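Local coordinates for protein fructose transport system repressor FruR (Pseudomonas putida, PDB 3O74) that probably binds specific DNA sequences as a dual transcriptional regulator of the LacI family, with fructose 1-phosphate as its preferred effector, at residues A38-Q43 and A65-P70; A137-F142 and R155-A160; A18-Q23 and Q236-A241. All coordinates share one frame; numbering follows the deposited sequence.

Interaction 1 (A38-Q43 and A65-P70); sequences ASSDDQ and ASCLPP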
ATOM      1  N   ALA B  38     -11.262   1.388   7.168  1.00 19.13           N
ATOM      2  CA  ALA B  38     -11.833   2.520   6.462  1.00 20.65           C
ATOM      3  C   ALA B  38     -10.798   3.630   6.394  1.00 21.71           C
ATOM      4  O   ALA B  38      -9.961   3.763   7.292  1.00 22.43           O
ATOM      5  CB  ALA B  38     -13.087   3.000   7.153  1.00 20.12           C
ATOM      6  N   SER B  39     -10.854   4.421   5.327  1.00 21.56           N
ATOM      7  CA  SER B  39      -9.878   5.484   5.124  1.00 24.45           C
ATOM      8  C   SER B  39     -10.525   6.865   5.169  1.00 26.01           C
ATOM      9  O   SER B  39     -11.527   7.116   4.498  1.00 23.81           O
ATOM     10  CB  SER B  39      -9.140   5.293   3.798  1.00 36.35           C
ATOM     11  OG  SER B  39      -8.349   6.432   3.508  1.00 44.16           O
ATOM     12  N   SER B  40      -9.936   7.751   5.969  1.00 22.63           N
ATOM     13  CA  SER B  40     -10.409   9.121   6.116  1.00 27.91           C
ATOM     14  C   SER B  40      -9.834  10.010   5.020  1.00 30.70           C
ATOM     15  O   SER B  40     -10.318  11.119   4.787  1.00 33.14           O
ATOM     16  CB  SER B  40      -9.957   9.677   7.463  1.00 25.90           C
ATOM     17  OG  SER B  40      -8.552   9.863   7.462  1.00 22.57           O
ATOM     18  N   ASP B  41      -8.784   9.529   4.366  1.00 29.78           N
ATOM     19  CA  ASP B  41      -8.062  10.335   3.393  1.00 36.11           C
ATOM     20  C   ASP B  41      -7.481  11.583   4.059  1.00 34.41           C
ATOM     21  O   ASP B  41      -7.275  12.604   3.406  1.00 28.36           O
ATOM     22  CB  ASP B  41      -8.974  10.727   2.233  1.00 41.86           C
ATOM     23  CG  ASP B  41      -8.373  10.395   0.888  1.00 54.40           C
ATOM     24  OD1 ASP B  41      -7.590  11.217   0.372  1.00 60.06           O
ATOM     25  OD2 ASP B  41      -8.675   9.307   0.352  1.00 60.73           O
ATOM     26  N   ASP B  42      -7.226  11.491   5.361  1.00 28.39           N
ATOM     27  CA  ASP B  42      -6.686  12.611   6.130  1.00 26.22           C
ATOM     28  C   ASP B  42      -7.596  13.844   6.109  1.00 37.88           C
ATOM     29  O   ASP B  42      -7.149  14.958   6.378  1.00 40.87           O
ATOM     30  CB  ASP B  42      -5.271  12.972   5.656  1.00 30.76           C
ATOM     31  CG  ASP B  42      -4.234  12.855   6.767  1.00 37.26           C
ATOM     32  OD1 ASP B  42      -4.631  12.845   7.949  1.00 36.72           O
ATOM     33  OD2 ASP B  42      -3.026  12.774   6.464  1.00 34.76           O
ATOM     34  N   GLN B  43      -8.871  13.639   5.790  1.00 33.88           N
ATOM     35  CA  GLN B  43      -9.854  14.719   5.821  1.00 34.45           C
ATOM     36  C   GLN B  43     -10.741  14.596   7.056  1.00 38.34           C
ATOM     37  O   GLN B  43     -11.408  13.575   7.245  1.00 38.21           O
ATOM     38  CB  GLN B  43     -10.719  14.692   4.557  1.00 41.59           C
ATOM     39  CG  GLN B  43      -9.929  14.661   3.258  1.00 51.39           C
ATOM     40  CD  GLN B  43      -9.280  15.992   2.934  1.00 63.28           C
ATOM     41  OE1 GLN B  43      -9.959  16.961   2.595  1.00 67.18           O
ATOM     42  NE2 GLN B  43      -7.956  16.045   3.033  1.00 66.46           N
ATOM     43  N   ALA B  65      -5.816   6.257  13.415  1.00 16.33           N
ATOM     44  CA  ALA B  65      -4.773   7.241  13.173  1.00 21.15           C
ATOM     45  C   ALA B  65      -5.503   8.500  12.730  1.00 26.17           C
ATOM     46  O   ALA B  65      -5.858   8.646  11.559  1.00 24.79           O
ATOM     47  CB  ALA B  65      -3.831   6.760  12.097  1.00 19.14           C
ATOM     48  N   SER B  66      -5.740   9.394  13.683  1.00 21.06           N
ATOM     49  CA  SER B  66      -6.664  10.503  13.494  1.00 23.56           C
ATOM     50  C   SER B  66      -6.049  11.689  12.755  1.00 30.20           C
ATOM     51  O   SER B  66      -4.836  11.894  12.781  1.00 26.59           O
ATOM     52  CB  SER B  66      -7.199  10.957  14.853  1.00 26.55           C
ATOM     53  OG  SER B  66      -8.183  11.966  14.712  1.00 29.95           O
ATOM     54  N   CYS B  67      -6.900  12.474  12.102  1.00 30.41           N
ATOM     55  CA  CYS B  67      -6.461  13.720  11.488  1.00 33.12           C
ATOM     56  C   CYS B  67      -7.190  14.907  12.112  1.00 38.69           C
ATOM     57  O   CYS B  67      -7.078  16.032  11.634  1.00 43.60           O
ATOM     58  CB  CYS B  67      -6.678  13.695   9.970  1.00 28.18           C
ATOM     59  SG  CYS B  67      -8.405  13.699   9.444  1.00 36.68           S
ATOM     60  N   LEU B  68      -7.935  14.646  13.184  1.00 39.16           N
ATOM     61  CA  LEU B  68      -8.733  15.677  13.848  1.00 42.93           C
ATOM     62  C   LEU B  68      -7.889  16.595  14.738  1.00 47.22           C
ATOM     63  O   LEU B  68      -6.795  16.224  15.159  1.00 49.10           O
ATOM     64  CB  LEU B  68      -9.862  15.039  14.669  1.00 39.68           C
ATOM     65  CG  LEU B  68     -10.871  14.146  13.936  1.00 37.15           C
ATOM     66  CD1 LEU B  68     -11.936  13.640  14.899  1.00 30.94           C
ATOM     67  CD2 LEU B  68     -11.513  14.890  12.777  1.00 38.22           C
ATOM     68  N   PRO B  69      -8.395  17.809  15.012  1.00 54.65           N
ATOM     69  CA  PRO B  69      -7.743  18.729  15.953  1.00 62.12           C
ATOM     70  C   PRO B  69      -7.865  18.213  17.382  1.00 66.85           C
ATOM     71  O   PRO B  69      -8.857  17.560  17.702  1.00 64.82           O
ATOM     72  CB  PRO B  69      -8.555  20.021  15.803  1.00 62.08           C
ATOM     73  CG  PRO B  69      -9.302  19.878  14.519  1.00 60.20           C
ATOM     74  CD  PRO B  69      -9.564  18.420  14.362  1.00 57.87           C
ATOM     75  N   PRO B  70      -6.873  18.511  18.236  1.00 73.24           N
ATOM     76  CA  PRO B  70      -6.892  18.038  19.626  1.00 74.31           C
ATOM     77  C   PRO B  70      -8.054  18.655  20.396  1.00 72.99           C
ATOM     78  O   PRO B  70      -8.501  18.100  21.399  1.00 74.69           O
ATOM     79  CB  PRO B  70      -5.562  18.544  20.183  1.00 74.15           C
ATOM     80  CG  PRO B  70      -5.236  19.737  19.347  1.00 74.56           C
ATOM     81  CD  PRO B  70      -5.735  19.406  17.971  1.00 73.37           C
TER
HETATM   82  O   HOH W   1      -7.834   9.574   9.874  1.00 26.25           O
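The loops that follow the parallel strands 34-39 and 61-64 meet where Cys67 packs against Asp42 and Gln43. The main contact is made by the sulfur. Cys67 SG lies 3.4 Å from Asp42 C and 3.5 Å from Gln43 C, so its closest partners are backbone carbons. The first torsion (chi1 68°) sets SG between its own backbone N and carbonyl carbon, and from there it reaches residues 42 and 43. Asp42 OD1 comes to 3.0 Å from Cys67 CB, which is short for oxygen and carbon. The carboxylate has its main polar partner outside the two segments, in a salt bridge from OD1 to Arg90. Arg90 also bonds Ser66 O.

These are the C-terminal ends of the strands in the LacI-type sugar-binding fold. A glycerol molecule, probably from the crystallisation liquor, lies about 6 Å from the Asp42 side chain. The chain reverses here in a type I' turn from Ser40 to Gln43, with Gln43 at the N-cap of helix 44-56. Ser40 OG accepts from Asp42 N at 3.0 Å in an ST turn. It also donates to a water at a short 2.5 Å, which in turn donates to Ala65 O at 2.8 Å. This water gives the two loops a polar bridge, though no direct hydrogen bond joins them. Glu47 of helix 44-56 hydrogen-bonds Ser66 OG and Cys67 N.

Interaction 2 (A137-F142 and R155-A160); sequences ARAGGF and RYQGEA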
ATOM      1  N   ALA B 137       6.836  16.255  16.612  1.00 28.36           N
ATOM      2  CA  ALA B 137       7.874  15.386  17.153  1.00 27.23           C
ATOM      3  C   ALA B 137       9.051  15.280  16.194  1.00 27.61           C
ATOM      4  O   ALA B 137      10.203  15.411  16.598  1.00 30.92           O
ATOM      5  CB  ALA B 137       7.305  13.998  17.445  1.00 29.29           C
ATOM      6  N   ARG B 138       8.755  15.056  14.917  1.00 25.84           N
ATOM      7  CA  ARG B 138       9.805  14.884  13.921  1.00 23.81           C
ATOM      8  C   ARG B 138      10.557  16.192  13.645  1.00 27.12           C
ATOM      9  O   ARG B 138      11.779  16.198  13.509  1.00 27.01           O
ATOM     10  CB  ARG B 138       9.223  14.261  12.648  1.00 26.18           C
ATOM     11  CG  ARG B 138       8.590  12.885  12.901  1.00 24.38           C
ATOM     12  CD  ARG B 138       7.830  12.318  11.702  1.00 26.00           C
ATOM     13  NE  ARG B 138       7.138  11.080  12.067  1.00 28.23           N
ATOM     14  CZ  ARG B 138       6.395  10.354  11.237  1.00 27.85           C
ATOM     15  NH1 ARG B 138       6.236  10.734   9.980  1.00 27.85           N
ATOM     16  NH2 ARG B 138       5.809   9.247  11.670  1.00 27.61           N
ATOM     17  N   ALA B 139       9.830  17.301  13.582  1.00 27.85           N
ATOM     18  CA  ALA B 139      10.466  18.608  13.462  1.00 29.78           C
ATOM     19  C   ALA B 139      11.272  18.913  14.720  1.00 33.41           C
ATOM     20  O   ALA B 139      12.324  19.549  14.660  1.00 35.02           O
ATOM     21  CB  ALA B 139       9.429  19.688  13.222  1.00 29.75           C
ATOM     22  N   GLY B 140      10.770  18.452  15.862  1.00 34.32           N
ATOM     23  CA  GLY B 140      11.429  18.677  17.137  1.00 36.51           C
ATOM     24  C   GLY B 140      12.765  17.966  17.233  1.00 37.04           C
ATOM     25  O   GLY B 140      13.758  18.554  17.660  1.00 38.81           O
ATOM     26  N   GLY B 141      12.792  16.697  16.832  1.00 27.61           N
ATOM     27  CA  GLY B 141      14.023  15.927  16.835  1.00 31.30           C
ATOM     28  C   GLY B 141      15.040  16.496  15.867  1.00 37.17           C
ATOM     29  O   GLY B 141      16.241  16.522  16.146  1.00 34.74           O
ATOM     30  N   PHE B 142      14.548  16.955  14.721  1.00 34.87           N
ATOM     31  CA  PHE B 142      15.390  17.595  13.717  1.00 34.30           C
ATOM     32  C   PHE B 142      16.089  18.835  14.283  1.00 34.62           C
ATOM     33  O   PHE B 142      17.297  19.007  14.107  1.00 38.17           O
ATOM     34  CB  PHE B 142      14.549  17.949  12.482  1.00 28.23           C
ATOM     35  CG  PHE B 142      15.285  18.751  11.444  1.00 32.06           C
ATOM     36  CD1 PHE B 142      16.066  18.126  10.487  1.00 35.39           C
ATOM     37  CD2 PHE B 142      15.172  20.130  11.411  1.00 29.85           C
ATOM     38  CE1 PHE B 142      16.735  18.866   9.525  1.00 35.39           C
ATOM     39  CE2 PHE B 142      15.835  20.875  10.453  1.00 34.02           C
ATOM     40  CZ  PHE B 142      16.619  20.242   9.508  1.00 33.40           C
ATOM     41  N   ARG B 155      13.052  25.018   7.001  1.00 29.98           N
ATOM     42  CA  ARG B 155      11.988  24.086   7.339  1.00 35.93           C
ATOM     43  C   ARG B 155      10.766  24.397   6.494  1.00 37.14           C
ATOM     44  O   ARG B 155      10.266  25.525   6.497  1.00 37.10           O
ATOM     45  CB  ARG B 155      11.640  24.178   8.826  1.00 41.52           C
ATOM     46  CG  ARG B 155      12.796  23.841   9.748  1.00 45.04           C
ATOM     47  CD  ARG B 155      12.526  24.328  11.159  1.00 46.97           C
ATOM     48  NE  ARG B 155      13.681  24.149  12.034  1.00 45.73           N
ATOM     49  CZ  ARG B 155      14.664  25.034  12.167  1.00 47.50           C
ATOM     50  NH1 ARG B 155      14.643  26.167  11.478  1.00 41.13           N
ATOM     51  NH2 ARG B 155      15.673  24.783  12.991  1.00 46.78           N
ATOM     52  N   TYR B 156      10.296  23.394   5.762  1.00 27.44           N
ATOM     53  CA  TYR B 156       9.122  23.546   4.918  1.00 28.69           C
ATOM     54  C   TYR B 156       8.113  22.474   5.271  1.00 29.90           C
ATOM     55  O   TYR B 156       8.382  21.285   5.113  1.00 33.31           O
ATOM     56  CB  TYR B 156       9.501  23.430   3.440  1.00 29.03           C
ATOM     57  CG  TYR B 156      10.228  24.641   2.915  1.00 37.97           C
ATOM     58  CD1 TYR B 156       9.538  25.664   2.278  1.00 43.42           C
ATOM     59  CD2 TYR B 156      11.599  24.773   3.072  1.00 42.91           C
ATOM     60  CE1 TYR B 156      10.199  26.781   1.802  1.00 49.34           C
ATOM     61  CE2 TYR B 156      12.267  25.886   2.600  1.00 46.66           C
ATOM     62  CZ  TYR B 156      11.564  26.885   1.967  1.00 52.62           C
ATOM     63  OH  TYR B 156      12.228  27.995   1.497  1.00 64.80           O
ATOM     64  N   GLN B 157       6.949  22.898   5.746  1.00 28.22           N
ATOM     65  CA  GLN B 157       5.925  21.957   6.170  1.00 31.53           C
ATOM     66  C   GLN B 157       4.618  22.240   5.447  1.00 34.81           C
ATOM     67  O   GLN B 157       3.953  23.244   5.700  1.00 39.56           O
ATOM     68  CB  GLN B 157       5.758  22.000   7.687  1.00 32.25           C
ATOM     69  CG  GLN B 157       6.981  21.487   8.430  1.00 35.13           C
ATOM     70  CD  GLN B 157       6.862  21.627   9.930  1.00 40.28           C
ATOM     71  OE1 GLN B 157       7.173  22.677  10.494  1.00 42.61           O
ATOM     72  NE2 GLN B 157       6.417  20.564  10.590  1.00 40.81           N
ATOM     73  N   GLY B 158       4.270  21.342   4.532  1.00 25.88           N
ATOM     74  CA  GLY B 158       3.126  21.523   3.660  1.00 30.10           C
ATOM     75  C   GLY B 158       1.785  21.134   4.249  1.00 30.87           C
ATOM     76  O   GLY B 158       1.643  20.930   5.457  1.00 28.80           O
ATOM     77  N   GLU B 159       0.799  21.018   3.367  1.00 27.40           N
ATOM     78  CA  GLU B 159      -0.596  20.849   3.757  1.00 35.00           C
ATOM     79  C   GLU B 159      -1.052  19.390   3.788  1.00 36.25           C
ATOM     80  O   GLU B 159      -2.125  19.088   4.309  1.00 38.56           O
ATOM     81  CB  GLU B 159      -1.500  21.655   2.817  1.00 43.32           C
ATOM     82  CG  GLU B 159      -1.557  21.123   1.389  1.00 55.66           C
ATOM     83  CD  GLU B 159      -0.250  21.292   0.630  1.00 66.01           C
ATOM     84  OE1 GLU B 159       0.538  22.202   0.967  1.00 63.85           O
ATOM     85  OE2 GLU B 159      -0.016  20.511  -0.316  1.00 73.87           O
ATOM     86  N   ALA B 160      -0.248  18.491   3.226  1.00 29.34           N
ATOM     87  CA  ALA B 160      -0.630  17.085   3.157  1.00 27.72           C
ATOM     88  C   ALA B 160       0.568  16.152   3.005  1.00 24.68           C
ATOM     89  O   ALA B 160       1.595  16.527   2.437  1.00 21.48           O
ATOM     90  CB  ALA B 160      -1.616  16.867   2.012  1.00 30.86           C
TER
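Arg155 runs past the ring edge of Phe142 and can be followed outward from strand 152-158. Its CB points toward the helix but is still 5.6 Å from Phe142 CE2. CG comes closer, at 4.3 Å from CE2. CD swings off a little, to 4.8 Å from the same atom. NE then returns to 4.2 Å from Phe142 CE2, near the plane of the ring. The chain is extended through CG and CD, and a chi4 of 87° turns the guanidinium across the line of the chain. The group meets the ring obliquely. Asp143, which follows Phe142 in the chain, forms a salt bridge with Arg155 NE.

The pair belongs to the beta-alpha-beta unit of strand 122-128, helix 133-144 and strand 152-158. Phe142 also packs on Ile123 and Leu125 of strand 122-128 and on Ser108 and Ala112 of helix 104-116. Two residues further along the strand, Gln157 also points to the helix. Its chain is extended beyond CG and brings NE2 to 4.1 Å from Ala139 CB. Tyr156, between them, packs on helix 163-177 instead.

No hydrogen bond crosses between the two segments. The contact is therefore van der Waals packing at the margin of the helix-sheet interface, and the salt bridge to Asp143 probably steadies the arginine beside the ring.

Interaction 3 (A18-Q23 and Q236-A241); sequences ARIAKQ and QIAATA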
ATOM      1  N   ALA B  18      -0.881   0.133   5.596  1.00 29.51           N
ATOM      2  CA  ALA B  18      -1.308  -1.143   5.023  1.00 28.36           C
ATOM      3  C   ALA B  18      -0.676  -2.320   5.764  1.00 25.56           C
ATOM      4  O   ALA B  18      -1.346  -3.305   6.083  1.00 27.85           O
ATOM      5  CB  ALA B  18      -0.971  -1.201   3.534  1.00 24.65           C
ATOM      6  N   ARG B  19       0.619  -2.210   6.039  1.00 23.16           N
ATOM      7  CA  ARG B  19       1.337  -3.246   6.763  1.00 28.07           C
ATOM      8  C   ARG B  19       0.771  -3.425   8.170  1.00 26.92           C
ATOM      9  O   ARG B  19       0.511  -4.546   8.614  1.00 26.48           O
ATOM     10  CB  ARG B  19       2.825  -2.914   6.833  1.00 39.00           C
ATOM     11  CG  ARG B  19       3.604  -3.830   7.756  1.00 53.06           C
ATOM     12  CD  ARG B  19       3.991  -5.128   7.078  1.00 63.50           C
ATOM     13  NE  ARG B  19       5.004  -4.910   6.052  1.00 72.35           N
ATOM     14  CZ  ARG B  19       6.136  -5.601   5.960  1.00 77.28           C
ATOM     15  NH1 ARG B  19       6.398  -6.565   6.834  1.00 76.35           N
ATOM     16  NH2 ARG B  19       7.001  -5.331   4.992  1.00 79.64           N
ATOM     17  N   ILE B  20       0.565  -2.314   8.868  1.00 25.51           N
ATOM     18  CA  ILE B  20      -0.023  -2.365  10.197  1.00 26.23           C
ATOM     19  C   ILE B  20      -1.431  -2.956  10.140  1.00 25.56           C
ATOM     20  O   ILE B  20      -1.777  -3.833  10.929  1.00 26.53           O
ATOM     21  CB  ILE B  20      -0.057  -0.969  10.853  1.00 24.78           C
ATOM     22  CG1 ILE B  20       1.365  -0.503  11.181  1.00 27.84           C
ATOM     23  CG2 ILE B  20      -0.913  -0.996  12.109  1.00 22.03           C
ATOM     24  CD1 ILE B  20       1.450   0.945  11.647  1.00 29.26           C
ATOM     25  N   ALA B  21      -2.236  -2.483   9.195  1.00 29.27           N
ATOM     26  CA  ALA B  21      -3.595  -2.993   9.027  1.00 29.37           C
ATOM     27  C   ALA B  21      -3.594  -4.497   8.771  1.00 29.35           C
ATOM     28  O   ALA B  21      -4.461  -5.219   9.259  1.00 26.26           O
ATOM     29  CB  ALA B  21      -4.307  -2.258   7.898  1.00 28.55           C
ATOM     30  N   LYS B  22      -2.611  -4.965   8.009  1.00 30.00           N
ATOM     31  CA  LYS B  22      -2.496  -6.387   7.705  1.00 34.82           C
ATOM     32  C   LYS B  22      -2.086  -7.180   8.940  1.00 32.09           C
ATOM     33  O   LYS B  22      -2.623  -8.255   9.206  1.00 33.23           O
ATOM     34  CB  LYS B  22      -1.481  -6.606   6.587  1.00 35.61           C
ATOM     35  CG  LYS B  22      -1.399  -8.031   6.068  1.00 37.29           C
ATOM     36  CD  LYS B  22      -0.352  -8.115   4.969  1.00 44.94           C
ATOM     37  CE  LYS B  22      -0.499  -9.367   4.121  1.00 48.56           C
ATOM     38  NZ  LYS B  22       0.413  -9.303   2.941  1.00 50.45           N
ATOM     39  N   GLN B  23      -1.132  -6.644   9.695  1.00 29.99           N
ATOM     40  CA  GLN B  23      -0.673  -7.292  10.926  1.00 29.44           C
ATOM     41  C   GLN B  23      -1.771  -7.320  11.984  1.00 27.63           C
ATOM     42  O   GLN B  23      -1.886  -8.279  12.749  1.00 32.29           O
ATOM     43  CB  GLN B  23       0.561  -6.579  11.481  1.00 35.40           C
ATOM     44  CG  GLN B  23       1.788  -6.674  10.601  1.00 45.78           C
ATOM     45  CD  GLN B  23       2.381  -8.065  10.579  1.00 53.82           C
ATOM     46  OE1 GLN B  23       2.739  -8.579   9.521  1.00 59.71           O
ATOM     47  NE2 GLN B  23       2.485  -8.684  11.750  1.00 55.60           N
ATOM     48  N   GLN B 236       5.411  -5.022  15.680  1.00 29.96           N
ATOM     49  CA  GLN B 236       5.338  -4.739  17.112  1.00 30.00           C
ATOM     50  C   GLN B 236       4.265  -3.694  17.425  1.00 25.51           C
ATOM     51  O   GLN B 236       3.563  -3.794  18.432  1.00 28.40           O
ATOM     52  CB  GLN B 236       6.708  -4.301  17.647  1.00 33.51           C
ATOM     53  CG  GLN B 236       6.760  -4.130  19.159  1.00 44.56           C
ATOM     54  CD  GLN B 236       8.161  -3.840  19.674  1.00 53.14           C
ATOM     55  OE1 GLN B 236       8.333  -3.298  20.767  1.00 58.19           O
ATOM     56  NE2 GLN B 236       9.168  -4.203  18.888  1.00 52.57           N
ATOM     57  N   ILE B 237       4.135  -2.693  16.558  1.00 25.44           N
ATOM     58  CA  ILE B 237       3.079  -1.696  16.701  1.00 24.66           C
ATOM     59  C   ILE B 237       1.714  -2.381  16.763  1.00 24.38           C
ATOM     60  O   ILE B 237       0.925  -2.146  17.678  1.00 25.03           O
ATOM     61  CB  ILE B 237       3.069  -0.708  15.503  1.00 21.86           C
ATOM     62  CG1 ILE B 237       4.373   0.090  15.438  1.00 27.37           C
ATOM     63  CG2 ILE B 237       1.859   0.223  15.583  1.00 21.30           C
ATOM     64  CD1 ILE B 237       4.589   0.984  16.619  1.00 29.90           C
ATOM     65  N   ALA B 238       1.444  -3.232  15.778  1.00 25.16           N
ATOM     66  CA  ALA B 238       0.158  -3.914  15.681  1.00 21.13           C
ATOM     67  C   ALA B 238      -0.087  -4.853  16.855  1.00 23.40           C
ATOM     68  O   ALA B 238      -1.191  -4.902  17.405  1.00 27.55           O
ATOM     69  CB  ALA B 238       0.065  -4.676  14.362  1.00 25.23           C
ATOM     70  N   ALA B 239       0.945  -5.598  17.238  1.00 25.05           N
ATOM     71  CA  ALA B 239       0.828  -6.559  18.327  1.00 26.69           C
ATOM     72  C   ALA B 239       0.514  -5.864  19.647  1.00 28.42           C
ATOM     73  O   ALA B 239      -0.292  -6.349  20.436  1.00 29.08           O
ATOM     74  CB  ALA B 239       2.101  -7.385  18.447  1.00 30.45           C
ATOM     75  N   THR B 240       1.154  -4.722  19.879  1.00 26.59           N
ATOM     76  CA  THR B 240       0.916  -3.943  21.084  1.00 26.14           C
ATOM     77  C   THR B 240      -0.498  -3.378  21.090  1.00 26.30           C
ATOM     78  O   THR B 240      -1.218  -3.494  22.080  1.00 26.31           O
ATOM     79  CB  THR B 240       1.924  -2.777  21.198  1.00 29.66           C
ATOM     80  OG1 THR B 240       3.255  -3.302  21.251  1.00 32.84           O
ATOM     81  CG2 THR B 240       1.663  -1.961  22.449  1.00 30.31           C
ATOM     82  N   ALA B 241      -0.892  -2.769  19.975  1.00 20.63           N
ATOM     83  CA  ALA B 241      -2.216  -2.162  19.856  1.00 18.82           C
ATOM     84  C   ALA B 241      -3.319  -3.196  20.051  1.00 22.53           C
ATOM     85  O   ALA B 241      -4.303  -2.950  20.751  1.00 25.51           O
ATOM     86  CB  ALA B 241      -2.362  -1.472  18.496  1.00 18.19           C
TER
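Ile20 and Gln23 of helix 15-30 meet Ile237 and Ala238 of helix 234-250 in one lobe of the type I periplasmic-binding fold. The axes of residues 18-23 and 236-241 approach to 8.6 Å, with 45° between their N-to-C directions. Residues far apart in sequence are joined here, because the chain comes back to this lobe near its C-terminal end.

The tight part centres on the small Ala238. Its CB lies 3.5 Å from Gln23 CB, the closest approach of the contact. The same methyl is 4.0 Å from Ile20 O and 4.4 Å from Ile20 CG2. The small side chain is consistent with the close approach of the backbones here; the alpha carbons of Ile20 and Ala238 are 5.7 Å apart. Ile20 then extends its longer branch, with CD1 anti to CA (chi2 172°). This puts CD1 4.0 Å from Ile237 CG2, where the two side chains cross at a slant. The far end of Ile237 leads away, and its side chain packs on the sheet at Val100, Ile88 and Val261.

The other side is looser. Gln23 touches with CB, but its chain bends at chi2 and its amide makes no contact with residues 236-241. Gln236 and Ala239 are exposed. Arg19 and Lys22 face the second subunit, where they form salt bridges with Glu13 and Asp11 of that chain.

Within helix 234-250, Gln236 O takes two donors from opposite faces of its plane, Thr240 N and, at 2.9 Å, Thr240 OG1.

How the interactions relate
Interactions 1 and 2 lie in different lobes. Their centres are 18 Å apart, but their nearest atoms are only about 6 Å apart. Arg129 is close to both: it shares a backbone hydrogen bond with Gly158 and makes a long, weak ion pair with Asp42. The glycerol near Asp42 may mark the effector pocket between the lobes. Interaction 3 is 18 Å from interaction 1 and 25 Å from interaction 2, centre to centre. Helix 15-30 is followed in the chain by strand 34-39, and interactions 1 and 3 both touch the second subunit. There Asp41 packs on Lys22 of the other chain.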